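Local coordinates for decapping and exoribonuclease protein 1 (Kluyveromyces lactis, PDB 4GPS) that removes NAD caps from the 5' ends of RNAs and also acts as a decapping enzyme and 5'-3' exoribonuclease, using divalent metal ions, at residues 84-89 against 263-268. Numbering follows the deposited sequence.
Sequences TDCKEV and SIVHGS
Glu-88 and Ser-263 pair their side chains where two antiparallel strands of the PD-(D/E)XK nuclease domain run together, with the register shifting by one residue at a beta bulge. Four of the five backbone bonds form two reciprocal pairs: Thr-84 and Ser-268 bond each other through N and O in both directions, and so do Lys-87 and His-266. Between them the chain spends an extra residue on the 84-89 side, with Asp-85 in a left-handed helical conformation (phi 61°, psi 38°). At the bulge His-266 O accepts the N-H of Lys-87 at 2.8 Å and also meets Cys-86 CA at 3.1 Å, a CA-H...O contact.

Glu-88 shows how a long side chain can add a side-chain bond to the backbone pairing. Its CB lies 4.0 Å from Ser-263 OG; with CG anti to the backbone N (chi1 177°) and the chain extended beyond it, CG comes to 3.5 Å from the same hydroxyl and near Ile-264 O. CD of Glu-88 lies 3.4 Å from Ser-263 OG, and OE2 of Glu-88 accepts a hydrogen bond from Ser-263 OG at 2.5 Å, through its anti lone pair. Tyr-291 OH also bonds OE2, while OE1 takes Asn-91 ND2, so three bonds hold the carboxylate. Ser-263 sits about 8 Å, side chain to side chain, from the metal ligand Glu-293, which places this hydrogen bond near the active site.

On the face bearing Lys-87 and His-266, helix 156-167 covers the strands: Tyr-167 touches Lys-87 and Val-89, and its ring meets that of His-266. Strand 273-285 pairs with 263-268 along its other edge. Val-89 N bonds Ile-264 O, and their side chains cross at about a right angle, the CG2 methyl of Val-89 resting 3.7 Å from CG2 of Ile-264.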
ATOM      1  N   THR A  84      -1.504 -12.667  -7.959  1.00 46.35           N
ATOM      2  CA  THR A  84      -2.159 -13.973  -7.913  1.00 47.57           C
ATOM      3  C   THR A  84      -1.367 -14.874  -6.946  1.00 48.63           C
ATOM      4  O   THR A  84      -0.149 -14.752  -6.830  1.00 52.83           O
ATOM      5  CB  THR A  84      -2.265 -14.600  -9.340  1.00 50.14           C
ATOM      6  OG1 THR A  84      -1.009 -14.504 -10.006  1.00 55.64           O
ATOM      7  CG2 THR A  84      -3.257 -13.835 -10.188  1.00 50.85           C
ATOM      8  N   ASP A  85      -2.062 -15.755  -6.233  1.00 51.32           N
ATOM      9  CA  ASP A  85      -1.430 -16.665  -5.265  1.00 52.00           C
ATOM     10  C   ASP A  85      -0.745 -15.848  -4.196  1.00 47.97           C
ATOM     11  O   ASP A  85       0.311 -16.188  -3.711  1.00 45.71           O
ATOM     12  CB  ASP A  85      -0.392 -17.598  -5.920  1.00 59.92           C
ATOM     13  CG  ASP A  85      -1.021 -18.584  -6.921  1.00 71.35           C
ATOM     14  OD1 ASP A  85      -2.250 -18.881  -6.813  1.00 73.40           O
ATOM     15  OD2 ASP A  85      -0.272 -19.069  -7.811  1.00 72.92           O
ATOM     16  N   CYS A  86      -1.366 -14.757  -3.814  1.00 49.02           N
ATOM     17  CA  CYS A  86      -0.757 -13.915  -2.826  1.00 47.23           C
ATOM     18  C   CYS A  86      -0.866 -14.503  -1.420  1.00 47.05           C
ATOM     19  O   CYS A  86      -1.953 -14.861  -0.992  1.00 47.26           O
ATOM     20  CB  CYS A  86      -1.421 -12.550  -2.877  1.00 46.33           C
ATOM     21  SG  CYS A  86      -0.387 -11.338  -2.151  1.00 48.51           S
ATOM     22  N   LYS A  87       0.244 -14.590  -0.683  1.00 43.67           N
ATOM     23  CA  LYS A  87       0.160 -15.129   0.674  1.00 43.89           C
ATOM     24  C   LYS A  87       1.115 -14.485   1.665  1.00 42.06           C
ATOM     25  O   LYS A  87       2.136 -13.906   1.283  1.00 41.70           O
ATOM     26  CB  LYS A  87       0.377 -16.654   0.659  1.00 42.99           C
ATOM     27  CG  LYS A  87       1.590 -17.121  -0.123  1.00 53.74           C
ATOM     28  CD  LYS A  87       1.590 -18.664  -0.273  1.00 65.27           C
ATOM     29  CE  LYS A  87       2.559 -19.179  -1.352  1.00 66.50           C
ATOM     30  NZ  LYS A  87       3.943 -18.668  -1.130  1.00 67.53           N
ATOM     31  N   GLU A  88       0.762 -14.542   2.942  1.00 42.66           N
ATOM     32  CA  GLU A  88       1.655 -14.013   3.954  1.00 43.06           C
ATOM     33  C   GLU A  88       2.690 -15.112   4.184  1.00 44.76           C
ATOM     34  O   GLU A  88       2.326 -16.233   4.480  1.00 46.18           O
ATOM     35  CB  GLU A  88       0.935 -13.756   5.263  1.00 38.21           C
ATOM     36  CG  GLU A  88       1.941 -13.280   6.318  1.00 41.38           C
ATOM     37  CD  GLU A  88       1.318 -12.865   7.620  1.00 41.82           C
ATOM     38  OE1 GLU A  88       1.245 -13.680   8.553  1.00 50.85           O
ATOM     39  OE2 GLU A  88       0.889 -11.716   7.714  1.00 44.68           O
ATOM     40  N   VAL A  89       3.973 -14.802   4.044  1.00 47.28           N
ATOM     41  CA  VAL A  89       5.006 -15.813   4.246  1.00 44.28           C
ATOM     42  C   VAL A  89       5.731 -15.643   5.596  1.00 44.03           C
ATOM     43  O   VAL A  89       6.313 -16.583   6.095  1.00 45.63           O
ATOM     44  CB  VAL A  89       6.032 -15.809   3.067  1.00 44.37           C
ATOM     45  CG1 VAL A  89       5.317 -16.138   1.738  1.00 38.87           C
ATOM     46  CG2 VAL A  89       6.714 -14.450   2.973  1.00 41.82           C
ATOM     47  N   SER A 263       3.658  -7.525   7.935  1.00 36.90           N
ATOM     48  CA  SER A 263       3.283  -8.754   7.275  1.00 32.11           C
ATOM     49  C   SER A 263       4.144  -8.774   6.026  1.00 33.65           C
ATOM     50  O   SER A 263       4.227  -7.780   5.322  1.00 38.01           O
ATOM     51  CB  SER A 263       1.813  -8.721   6.888  1.00 31.96           C
ATOM     52  OG  SER A 263       1.445  -9.837   6.089  1.00 35.73           O
ATOM     53  N   ILE A 264       4.820  -9.885   5.777  1.00 36.82           N
ATOM     54  CA  ILE A 264       5.638  -9.998   4.594  1.00 37.56           C
ATOM     55  C   ILE A 264       4.848 -10.893   3.654  1.00 38.46           C
ATOM     56  O   ILE A 264       4.603 -12.050   3.983  1.00 40.34           O
ATOM     57  CB  ILE A 264       7.000 -10.615   4.899  1.00 36.58           C
ATOM     58  CG1 ILE A 264       7.972  -9.582   5.482  1.00 41.31           C
ATOM     59  CG2 ILE A 264       7.675 -10.949   3.589  1.00 32.07           C
ATOM     60  CD1 ILE A 264       7.551  -8.834   6.625  1.00 45.04           C
ATOM     61  N   VAL A 265       4.427 -10.359   2.501  1.00 37.71           N
ATOM     62  CA  VAL A 265       3.636 -11.151   1.560  1.00 35.90           C
ATOM     63  C   VAL A 265       4.333 -11.420   0.226  1.00 38.41           C
ATOM     64  O   VAL A 265       5.195 -10.649  -0.208  1.00 36.88           O
ATOM     65  CB  VAL A 265       2.235 -10.502   1.292  1.00 39.65           C
ATOM     66  CG1 VAL A 265       1.455 -10.275   2.646  1.00 33.15           C
ATOM     67  CG2 VAL A 265       2.404  -9.224   0.558  1.00 42.80           C
ATOM     68  N   HIS A 266       3.957 -12.531  -0.410  1.00 36.14           N
ATOM     69  CA  HIS A 266       4.526 -12.923  -1.692  1.00 37.13           C
ATOM     70  C   HIS A 266       3.392 -13.143  -2.681  1.00 38.30           C
ATOM     71  O   HIS A 266       2.341 -13.703  -2.354  1.00 39.08           O
ATOM     72  CB  HIS A 266       5.378 -14.199  -1.533  1.00 40.40           C
ATOM     73  CG  HIS A 266       6.033 -14.670  -2.797  1.00 42.26           C
ATOM     74  ND1 HIS A 266       5.396 -15.474  -3.715  1.00 48.98           N
ATOM     75  CD2 HIS A 266       7.284 -14.471  -3.281  1.00 48.54           C
ATOM     76  CE1 HIS A 266       6.220 -15.754  -4.710  1.00 44.07           C
ATOM     77  NE2 HIS A 266       7.374 -15.157  -4.468  1.00 49.22           N
ATOM     78  N   GLY A 267       3.612 -12.697  -3.906  1.00 36.07           N
ATOM     79  CA  GLY A 267       2.578 -12.831  -4.893  1.00 40.09           C
ATOM     80  C   GLY A 267       3.149 -12.792  -6.277  1.00 40.81           C
ATOM     81  O   GLY A 267       4.259 -12.314  -6.503  1.00 42.64           O
ATOM     82  N   SER A 268       2.362 -13.291  -7.216  1.00 42.12           N
ATOM     83  CA  SER A 268       2.790 -13.363  -8.599  1.00 41.86           C
ATOM     84  C   SER A 268       2.118 -12.247  -9.374  1.00 40.62           C
ATOM     85  O   SER A 268       0.920 -11.985  -9.212  1.00 40.92           O
ATOM     86  CB  SER A 268       2.409 -14.729  -9.178  1.00 43.21           C
ATOM     87  OG  SER A 268       2.947 -14.888 -10.462  1.00 47.56           O
TER
HETATM   88  O   HOH W   1       0.234 -13.916 -12.099  1.00 52.11           O